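Local coordinates for protein subclass B3 metallo-beta-lactamase (Sphingobium indicum, PDB 7LUU) that probably hydrolyses beta-lactam antibiotics, as a subclass B3 metallo-beta-lactamase with two zinc ions bound in its active site, at residues Gly66-Val71 against Trp209-Gly214; Asp114-Leu119 against Leu185-Ala190; Leu258-Leu263 against Ser280-Ser285. All blocks are in the same frame, centred on the assembly; numbering follows the deposited sequence. Where two conformers were deposited one is given.

Interaction 1. Residues Gly66-Val71 against Trp209-Gly214; sequences GNSYLV and WNACEG
The gap between the two facing sheets of the metallo-beta-lactamase sandwich is bridged here by Ser68, on strand 68-70, and Trp209, on strand 205-213. The indole gives its N-H to the serine hydroxyl: Trp209 NE1 lies 2.8 Å from Ser68 OG, the N-H...O angle is 169°, and the oxygen sits close to the ring plane. The bond therefore runs from the edge of the indole, and Ser68 CB lies at that same edge. It gives the buried indole N-H an acceptor. Ala211 CB packs beside the hydroxyl, 3.7 Å from Ser68 OG. The hydroxyl is also placed to donate to Asn67 OD1 at 2.9 Å, from above the amide plane, but Asn67 was modelled in two conformers, which makes this second bond less certain.

Near the end of strand 205-213 the chemistry changes. Glu213 is extended beyond CG (chi2 180°), and its OE2 takes the backbone N-H of Gly66 through the anti lone pair. The Gly66 N to Glu213 OE2 distance is 2.7 Å and the angle at the hydrogen 172°, evidence of a short, nearly straight bond. Gly66, with positive phi and no side chain, comes close to the facing strand: its CA is 3.3 Å from Cys212 O, and a side chain there would run into that carbonyl.

Ile81 of the first sheet and Ile220 of the second both touch Trp209, and Cys212 is tied by a disulfide to Cys217 across the hairpin 205-213/216-223. Such sheet-to-sheet contacts are typical of the central layers of the alpha-beta/beta-alpha fold.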
loop_
_atom_site.group_PDB
_atom_site.type_symbol
_atom_site.label_atom_id
_atom_site.label_comp_id
_atom_site.label_asym_id
_atom_site.label_seq_id
_atom_site.Cartn_x
_atom_site.Cartn_y
_atom_site.Cartn_z
ATOM N N GLY A 66 6.593 -0.631 -19.105
ATOM C CA GLY A 66 6.376 -2.063 -19.330
ATOM C C GLY A 66 4.933 -2.422 -19.159
ATOM O O GLY A 66 4.035 -1.699 -19.562
ATOM N N ASN A 67 4.759 -3.503 -18.402
ATOM C CA ASN A 67 3.507 -4.140 -18.078
ATOM C C ASN A 67 2.804 -3.528 -16.876
ATOM O O ASN A 67 1.804 -4.076 -16.430
ATOM C CB ASN A 67 3.764 -5.646 -17.830
ATOM C CG ASN A 67 4.637 -5.987 -16.526
ATOM O OD1 ASN A 67 5.233 -5.152 -15.836
ATOM N ND2 ASN A 67 4.749 -7.299 -16.274
ATOM N N SER A 68 3.310 -2.415 -16.344
ATOM C CA SER A 68 2.879 -1.947 -15.037
ATOM C C SER A 68 2.220 -0.594 -15.205
ATOM O O SER A 68 2.744 0.280 -15.928
ATOM C CB SER A 68 4.149 -1.824 -14.111
ATOM O OG SER A 68 4.638 -3.175 -13.863
ATOM N N TYR A 69 1.119 -0.414 -14.492
ATOM C CA TYR A 69 0.255 0.751 -14.658
ATOM C C TYR A 69 -0.189 1.334 -13.325
ATOM O O TYR A 69 -0.193 0.675 -12.297
ATOM C CB TYR A 69 -1.035 0.379 -15.423
ATOM C CG TYR A 69 -0.789 -0.283 -16.741
ATOM C CD1 TYR A 69 -0.449 -1.638 -16.821
ATOM C CD2 TYR A 69 -0.894 0.444 -17.917
ATOM C CE1 TYR A 69 -0.238 -2.275 -18.091
ATOM C CE2 TYR A 69 -0.689 -0.186 -19.172
ATOM C CZ TYR A 69 -0.375 -1.530 -19.245
ATOM O OH TYR A 69 -0.149 -2.143 -20.495
ATOM N N LEU A 70 -0.675 2.562 -13.395
ATOM C CA LEU A 70 -1.376 3.190 -12.268
ATOM C C LEU A 70 -2.853 3.325 -12.581
ATOM O O LEU A 70 -3.236 3.830 -13.654
ATOM C CB LEU A 70 -0.825 4.587 -11.996
ATOM C CG LEU A 70 0.592 4.457 -11.397
ATOM C CD1 LEU A 70 1.272 5.817 -11.233
ATOM C CD2 LEU A 70 0.674 3.607 -10.077
ATOM N N VAL A 71 -3.686 2.902 -11.635
ATOM C CA VAL A 71 -5.152 2.984 -11.819
ATOM C C VAL A 71 -5.830 3.617 -10.606
ATOM O O VAL A 71 -7.045 3.524 -10.427
ATOM C CB VAL A 71 -5.783 1.612 -12.108
ATOM C CG1 VAL A 71 -5.338 1.136 -13.506
ATOM C CG2 VAL A 71 -5.448 0.569 -11.002
ATOM N N TRP A 209 9.189 -5.373 -7.955
ATOM C CA TRP A 209 9.233 -6.263 -9.086
ATOM C C TRP A 209 9.881 -5.541 -10.256
ATOM O O TRP A 209 9.976 -4.316 -10.282
ATOM C CB TRP A 209 7.790 -6.705 -9.450
ATOM C CG TRP A 209 6.937 -5.579 -10.065
ATOM C CD1 TRP A 209 6.687 -5.312 -11.396
ATOM C CD2 TRP A 209 6.240 -4.555 -9.315
ATOM N NE1 TRP A 209 5.856 -4.201 -11.519
ATOM C CE2 TRP A 209 5.539 -3.745 -10.263
ATOM C CE3 TRP A 209 6.095 -4.303 -7.964
ATOM C CZ2 TRP A 209 4.775 -2.618 -9.887
ATOM C CZ3 TRP A 209 5.280 -3.163 -7.558
ATOM C CH2 TRP A 209 4.651 -2.351 -8.547
ATOM N N ASN A 210 10.287 -6.320 -11.263
ATOM C CA ASN A 210 10.832 -5.780 -12.518
ATOM C C ASN A 210 9.734 -5.627 -13.570
ATOM O O ASN A 210 8.865 -6.500 -13.715
ATOM C CB ASN A 210 11.893 -6.734 -13.064
ATOM C CG ASN A 210 13.291 -6.459 -12.518
ATOM O OD1 ASN A 210 13.496 -5.494 -11.774
ATOM N ND2 ASN A 210 14.274 -7.306 -12.908
ATOM N N ALA A 211 9.783 -4.499 -14.290
ATOM C CA ALA A 211 8.949 -4.245 -15.456
ATOM C C ALA A 211 9.878 -4.020 -16.625
ATOM O O ALA A 211 10.910 -3.350 -16.474
ATOM C CB ALA A 211 8.024 -3.025 -15.234
ATOM N N CYS A 212 9.567 -4.648 -17.766
ATOM C CA CYS A 212 10.495 -4.614 -18.881
ATOM C C CYS A 212 9.823 -4.087 -20.133
ATOM O O CYS A 212 8.639 -4.310 -20.341
ATOM C CB CYS A 212 11.069 -6.021 -19.185
ATOM S SG CYS A 212 11.883 -6.728 -17.699
ATOM N N GLU A 213 10.624 -3.410 -20.967
ATOM C CA GLU A 213 10.229 -3.012 -22.325
ATOM C C GLU A 213 11.345 -3.495 -23.218
ATOM O O GLU A 213 12.453 -2.953 -23.136
ATOM C CB GLU A 213 10.045 -1.501 -22.443
ATOM C CG GLU A 213 8.764 -1.025 -21.664
ATOM C CD GLU A 213 8.497 0.468 -21.714
ATOM O OE1 GLU A 213 9.218 1.180 -22.484
ATOM O OE2 GLU A 213 7.575 0.965 -21.005
ATOM N N GLY A 214 11.048 -4.507 -24.031
ATOM C CA GLY A 214 12.072 -5.151 -24.837
ATOM C C GLY A 214 13.142 -5.703 -23.924
ATOM O O GLY A 214 12.863 -6.479 -22.991
HETATM O O HOH W 1 6.609 -7.754 -14.785
#

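Interaction 2. Residues Asp114-Leu119 against Leu185-Ala190; sequences DIKFIL and LRIGRA
Phe117 of strand 115-119 meets Leu185 and Ile187 of strand 184-187 across the interface of the two sheets. The short strand segments run nearly antiparallel, at 157°, with axes 10.1 Å apart. That spacing, and the absence of any hydrogen bond between them, identifies face-to-face sheet packing and not neighbours within one sheet.

One interaction is of the CH-pi kind. Leu185 CD2 lies over a face of the Phe117 ring, 4.2 Å from the centroid and 19° off the ring normal, displaced somewhat toward the rim. Leu185 CG stands anti to the backbone N (chi1 171°), on a CB that already points across the interface.

The remaining contacts are apolar. Ile187 CD1 touches the same ring at its edge, in plane, 3.9 Å from Phe117 CE2, so one methyl lies over a face and another abuts the edge at CD2 and CE2. Leu185 CD2 also reaches Leu119 CD2 at 4.0 Å, the two leucine side chains crossing obliquely. At the outer margin Ile187 CD1 lies 4.0 Å from Lys116 CB, while the rest of the lysine chain leads away.

Backbone bonds shape the end of the second segment: Ile187 and Ala190 pair in both directions around a type II' turn, with Gly188 supplying the positive phi, which makes a tight hairpin between strands 184-187 and 190-196.

Within its own sheet strand 115-119 lies between parallel strands 87-90 and 141-144, and Val143 touches both Phe117 and Leu119. Its other face, carrying Ile115 and Ile118, is covered by helix 131-138.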
loop_
_atom_site.group_PDB
_atom_site.type_symbol
_atom_site.label_atom_id
_atom_site.label_comp_id
_atom_site.label_asym_id
_atom_site.label_seq_id
_atom_site.Cartn_x
_atom_site.Cartn_y
_atom_site.Cartn_z
ATOM N N ASP A 114 -9.765 -10.806 -14.849
ATOM C CA ASP A 114 -8.447 -11.405 -14.928
ATOM C C ASP A 114 -7.530 -11.034 -13.771
ATOM O O ASP A 114 -6.371 -11.430 -13.787
ATOM C CB ASP A 114 -7.780 -10.974 -16.233
ATOM C CG ASP A 114 -8.473 -11.563 -17.463
ATOM O OD1 ASP A 114 -9.092 -12.650 -17.355
ATOM O OD2 ASP A 114 -8.379 -10.922 -18.551
ATOM N N ILE A 115 -8.013 -10.300 -12.766
ATOM C CA ILE A 115 -7.169 -9.946 -11.623
ATOM C C ILE A 115 -7.125 -11.160 -10.704
ATOM O O ILE A 115 -8.167 -11.633 -10.212
ATOM C CB ILE A 115 -7.721 -8.707 -10.881
ATOM C CG1 ILE A 115 -7.635 -7.478 -11.816
ATOM C CG2 ILE A 115 -6.894 -8.469 -9.571
ATOM C CD1 ILE A 115 -8.462 -6.266 -11.351
ATOM N N LYS A 116 -5.927 -11.690 -10.518
ATOM C CA LYS A 116 -5.723 -12.908 -9.756
ATOM C C LYS A 116 -5.333 -12.623 -8.307
ATOM O O LYS A 116 -5.588 -13.447 -7.432
ATOM C CB LYS A 116 -4.594 -13.724 -10.406
ATOM C CG LYS A 116 -5.023 -14.230 -11.828
ATOM C CD LYS A 116 -6.276 -15.139 -11.751
ATOM C CE LYS A 116 -7.002 -15.685 -13.109
ATOM N NZ LYS A 116 -8.545 -15.436 -13.219
ATOM N N PHE A 117 -4.647 -11.522 -8.072
ATOM C CA PHE A 117 -4.158 -11.197 -6.725
ATOM C C PHE A 117 -4.334 -9.710 -6.487
ATOM O O PHE A 117 -4.146 -8.902 -7.402
ATOM C CB PHE A 117 -2.664 -11.527 -6.534
ATOM C CG PHE A 117 -2.372 -12.996 -6.592
ATOM C CD1 PHE A 117 -2.678 -13.810 -5.507
ATOM C CD2 PHE A 117 -1.807 -13.538 -7.715
ATOM C CE1 PHE A 117 -2.437 -15.173 -5.576
ATOM C CE2 PHE A 117 -1.567 -14.903 -7.806
ATOM C CZ PHE A 117 -1.880 -15.725 -6.705
ATOM N N ILE A 118 -4.620 -9.347 -5.229
ATOM C CA ILE A 118 -4.620 -7.961 -4.788
ATOM C C ILE A 118 -3.624 -7.908 -3.633
ATOM O O ILE A 118 -3.817 -8.580 -2.596
ATOM C CB ILE A 118 -6.030 -7.506 -4.344
ATOM C CG1 ILE A 118 -7.049 -7.588 -5.510
ATOM C CG2 ILE A 118 -5.969 -6.045 -3.790
ATOM C CD1 ILE A 118 -8.517 -7.659 -4.934
ATOM N N LEU A 119 -2.532 -7.151 -3.815
ATOM C CA LEU A 119 -1.513 -7.027 -2.752
ATOM C C LEU A 119 -1.894 -5.865 -1.817
ATOM O O LEU A 119 -2.402 -4.854 -2.264
ATOM C CB LEU A 119 -0.115 -6.773 -3.371
ATOM C CG LEU A 119 0.190 -7.694 -4.574
ATOM C CD1 LEU A 119 1.655 -7.386 -4.963
ATOM C CD2 LEU A 119 0.021 -9.179 -4.326
ATOM N N LEU A 185 6.291 -13.930 -4.982
ATOM C CA LEU A 185 5.081 -14.388 -5.682
ATOM C C LEU A 185 5.376 -14.422 -7.181
ATOM O O LEU A 185 5.698 -13.379 -7.779
ATOM C CB LEU A 185 3.927 -13.431 -5.352
ATOM C CG LEU A 185 2.665 -13.649 -6.175
ATOM C CD1 LEU A 185 2.181 -15.051 -5.802
ATOM C CD2 LEU A 185 1.631 -12.584 -5.784
ATOM N N ARG A 186 5.334 -15.620 -7.801
ATOM C CA ARG A 186 5.666 -15.740 -9.219
ATOM C C ARG A 186 4.378 -16.022 -9.965
ATOM O O ARG A 186 3.628 -16.908 -9.579
ATOM C CB ARG A 186 6.716 -16.816 -9.441
ATOM C CG ARG A 186 8.106 -16.230 -9.047
ATOM C CD ARG A 186 9.230 -17.151 -9.324
ATOM N NE ARG A 186 10.199 -17.118 -8.225
ATOM C CZ ARG A 186 11.166 -16.215 -8.159
ATOM N NH1 ARG A 186 12.039 -16.223 -7.147
ATOM N NH2 ARG A 186 11.257 -15.294 -9.105
ATOM N N ILE A 187 4.083 -15.187 -10.963
ATOM C CA ILE A 187 2.859 -15.348 -11.744
ATOM C C ILE A 187 3.142 -14.867 -13.159
ATOM O O ILE A 187 3.724 -13.786 -13.347
ATOM C CB ILE A 187 1.702 -14.593 -11.098
ATOM C CG1 ILE A 187 0.583 -14.445 -12.138
ATOM C CG2 ILE A 187 2.152 -13.268 -10.514
ATOM C CD1 ILE A 187 -0.751 -14.001 -11.490
ATOM N N GLY A 188 2.837 -15.718 -14.128
ATOM C CA GLY A 188 3.127 -15.350 -15.504
ATOM C C GLY A 188 4.624 -15.151 -15.610
ATOM O O GLY A 188 5.417 -15.986 -15.139
ATOM N N ARG A 189 5.031 -14.063 -16.238
ATOM C CA ARG A 189 6.460 -13.839 -16.356
ATOM C C ARG A 189 6.983 -12.935 -15.267
ATOM O O ARG A 189 8.193 -12.651 -15.277
ATOM C CB ARG A 189 6.823 -13.249 -17.730
ATOM C CG ARG A 189 6.219 -11.899 -17.989
ATOM C CD ARG A 189 6.883 -11.206 -19.192
ATOM N NE ARG A 189 6.873 -12.009 -20.413
ATOM C CZ ARG A 189 7.973 -12.488 -20.999
ATOM N NH1 ARG A 189 7.884 -13.207 -22.115
ATOM N NH2 ARG A 189 9.169 -12.253 -20.466
ATOM N N ALA A 190 6.122 -12.507 -14.313
ATOM C CA ALA A 190 6.442 -11.535 -13.275
ATOM C C ALA A 190 6.855 -12.224 -11.977
ATOM O O ALA A 190 6.456 -13.359 -11.712
ATOM C CB ALA A 190 5.251 -10.632 -12.976
#

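Interaction 3. Residues Leu258-Leu263 against Ser280-Ser285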
loop_
_atom_site.group_PDB
_atom_site.type_symbol
_atom_site.label_atom_id
_atom_site.label_comp_id
_atom_site.label_asym_id
_atom_site.label_seq_id
_atom_site.Cartn_x
_atom_site.Cartn_y
_atom_site.Cartn_z
ATOM N N LEU A 258 16.970 -1.590 -1.345
ATOM C CA LEU A 258 16.234 -2.004 -2.519
ATOM C C LEU A 258 16.811 -1.407 -3.776
ATOM O O LEU A 258 17.191 -0.235 -3.810
ATOM C CB LEU A 258 14.773 -1.547 -2.421
ATOM C CG LEU A 258 13.871 -2.363 -1.561
ATOM C CD1 LEU A 258 12.534 -1.653 -1.368
ATOM C CD2 LEU A 258 13.738 -3.795 -2.138
ATOM N N LYS A 259 16.801 -2.211 -4.835
ATOM C CA LYS A 259 16.975 -1.684 -6.173
ATOM C C LYS A 259 15.650 -0.998 -6.499
ATOM O O LYS A 259 14.562 -1.584 -6.351
ATOM C CB LYS A 259 17.261 -2.811 -7.172
ATOM C CG LYS A 259 17.652 -2.349 -8.553
ATOM C CD LYS A 259 18.963 -1.627 -8.443
ATOM C CE LYS A 259 19.618 -1.322 -9.770
ATOM N NZ LYS A 259 20.947 -0.681 -9.481
ATOM N N CYS A 260 15.769 0.218 -6.946
ATOM C CA CYS A 260 14.617 1.106 -6.914
ATOM C C CYS A 260 14.819 2.131 -8.016
ATOM O O CYS A 260 15.298 3.271 -7.810
ATOM C CB CYS A 260 14.576 1.760 -5.538
ATOM S SG CYS A 260 13.320 3.084 -5.385
ATOM N N ASP A 261 14.484 1.712 -9.239
ATOM C CA ASP A 261 14.502 2.629 -10.355
ATOM C C ASP A 261 13.243 3.489 -10.395
ATOM O O ASP A 261 13.242 4.599 -10.970
ATOM C CB ASP A 261 14.559 1.836 -11.640
ATOM C CG ASP A 261 15.885 1.131 -11.830
ATOM O OD1 ASP A 261 16.953 1.787 -11.653
ATOM O OD2 ASP A 261 15.833 -0.117 -12.064
ATOM N N ILE A 262 12.132 2.949 -9.869
ATOM C CA ILE A 262 10.877 3.663 -9.869
ATOM C C ILE A 262 10.285 3.466 -8.483
ATOM O O ILE A 262 10.239 2.323 -8.006
ATOM C CB ILE A 262 9.933 3.123 -10.945
ATOM C CG1 ILE A 262 10.445 3.554 -12.306
ATOM C CG2 ILE A 262 8.448 3.684 -10.727
ATOM C CD1 ILE A 262 9.598 2.895 -13.452
ATOM N N LEU A 263 9.824 4.565 -7.857
ATOM C CA LEU A 263 9.182 4.507 -6.532
ATOM C C LEU A 263 7.748 4.977 -6.672
ATOM O O LEU A 263 7.496 6.111 -7.122
ATOM C CB LEU A 263 9.949 5.434 -5.550
ATOM C CG LEU A 263 9.189 5.654 -4.226
ATOM C CD1 LEU A 263 9.017 4.330 -3.438
ATOM C CD2 LEU A 263 9.891 6.711 -3.411
ATOM N N SER A 280 18.127 7.077 -9.557
ATOM C CA SER A 280 18.973 6.689 -8.457
ATOM C C SER A 280 18.669 7.482 -7.196
ATOM O O SER A 280 18.734 8.727 -7.199
ATOM C CB SER A 280 20.423 6.939 -8.873
ATOM O OG SER A 280 21.265 6.431 -7.837
ATOM N N GLY A 281 18.408 6.763 -6.085
ATOM C CA GLY A 281 18.236 7.428 -4.807
ATOM C C GLY A 281 16.782 7.588 -4.330
ATOM O O GLY A 281 16.555 8.043 -3.207
ATOM N N ALA A 282 15.787 7.220 -5.144
ATOM C CA ALA A 282 14.400 7.576 -4.774
ATOM C C ALA A 282 13.962 6.918 -3.473
ATOM O O ALA A 282 13.339 7.548 -2.597
ATOM C CB ALA A 282 13.452 7.179 -5.907
ATOM N N CYS A 283 14.221 5.604 -3.345
ATOM C CA CYS A 283 13.767 4.930 -2.145
ATOM C C CYS A 283 14.546 5.402 -0.939
ATOM O O CYS A 283 13.992 5.464 0.161
ATOM C CB CYS A 283 13.916 3.415 -2.300
ATOM S SG CYS A 283 12.628 2.681 -3.403
ATOM N N ARG A 284 15.825 5.680 -1.113
ATOM C CA ARG A 284 16.617 6.187 0.012
ATOM C C ARG A 284 16.088 7.535 0.499
ATOM O O ARG A 284 15.982 7.755 1.710
ATOM C CB ARG A 284 18.107 6.257 -0.368
ATOM C CG ARG A 284 18.741 4.852 -0.285
ATOM C CD ARG A 284 20.258 4.881 -0.613
ATOM N NE ARG A 284 20.538 5.144 -2.027
ATOM C CZ ARG A 284 20.455 4.246 -3.024
ATOM N NH1 ARG A 284 20.063 2.945 -2.818
ATOM N NH2 ARG A 284 20.757 4.665 -4.262
ATOM N N SER A 285 15.734 8.434 -0.427
ATOM C CA SER A 285 15.151 9.731 -0.037
ATOM C C SER A 285 13.834 9.560 0.683
ATOM O O SER A 285 13.533 10.307 1.633
ATOM C CB SER A 285 14.976 10.615 -1.265
ATOM O OG SER A 285 16.295 10.935 -1.731
HETATM O O HOH W 2 17.490 4.002 -6.330
#
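Cys260 and Cys283 form a disulfide that ties the start of the C-terminal helix 282-300 to the chain just before strand 262-265, joining a helical layer of the alpha-beta/beta-alpha sandwich to its second sheet. The Cys260 SG to Cys283 SG bond measures 2.1 Å, and its chi3 of 79° gives a right-handed twist not far from perpendicular. The two halves are built differently: Cys260 SG is anti to its backbone N (chi1 172°), whereas Cys283 SG is anti to its carbonyl carbon and beside the backbone N (chi1 -75°).

Apolar atoms pack against the sulfurs. Ala282 CB lies 4.1 Å from Cys260 SG, and Leu263 CD1 is 4.0 Å from Cys283 SG. The Leu263 side chain lies against the first two residues of the helix: its CB meets Ala282 CB at 3.9 Å and its CD2 comes within 3.6 Å of Ala282 O. Val221, from strand 216-223, packs on Cys283 as well.

A second shell positions both partners. Gly281, with positive phi, is the N-cap residue, and Ser285 N donates to Gly281 O in the opening turn of the helix. Arg284 NH1 hydrogen-bonds Gly256 O near the end of helix 242-257, linking the two helices. On the sheet side Asp261 OD2 accepts from Ala219 N. One water also joins the segments: it donates to Cys260 O at 2.7 Å and accepts from Gly281 N at 2.9 Å.

How the interactions relate
Interactions 1 and 2 both join the two central sheets, through different strands, with centres 13 Å apart; interaction 3 instead ties the second sheet to the C-terminal helix. Interaction 2 is a buried contact and purely apolar, without a hydrogen bond across it. The other two are partly buried: interaction 1 is mainly polar, with hydrogen bonds from an indole N-H and a backbone amide, while interaction 3 combines apolar packing with a disulfide and a bridging water. Strand 216-223, whose side chains touch both interactions 1 and 3, lies between strands 205-213 and 262-265 in the second sheet. Interactions 2 and 3 are farthest apart, at 23 Å between centres.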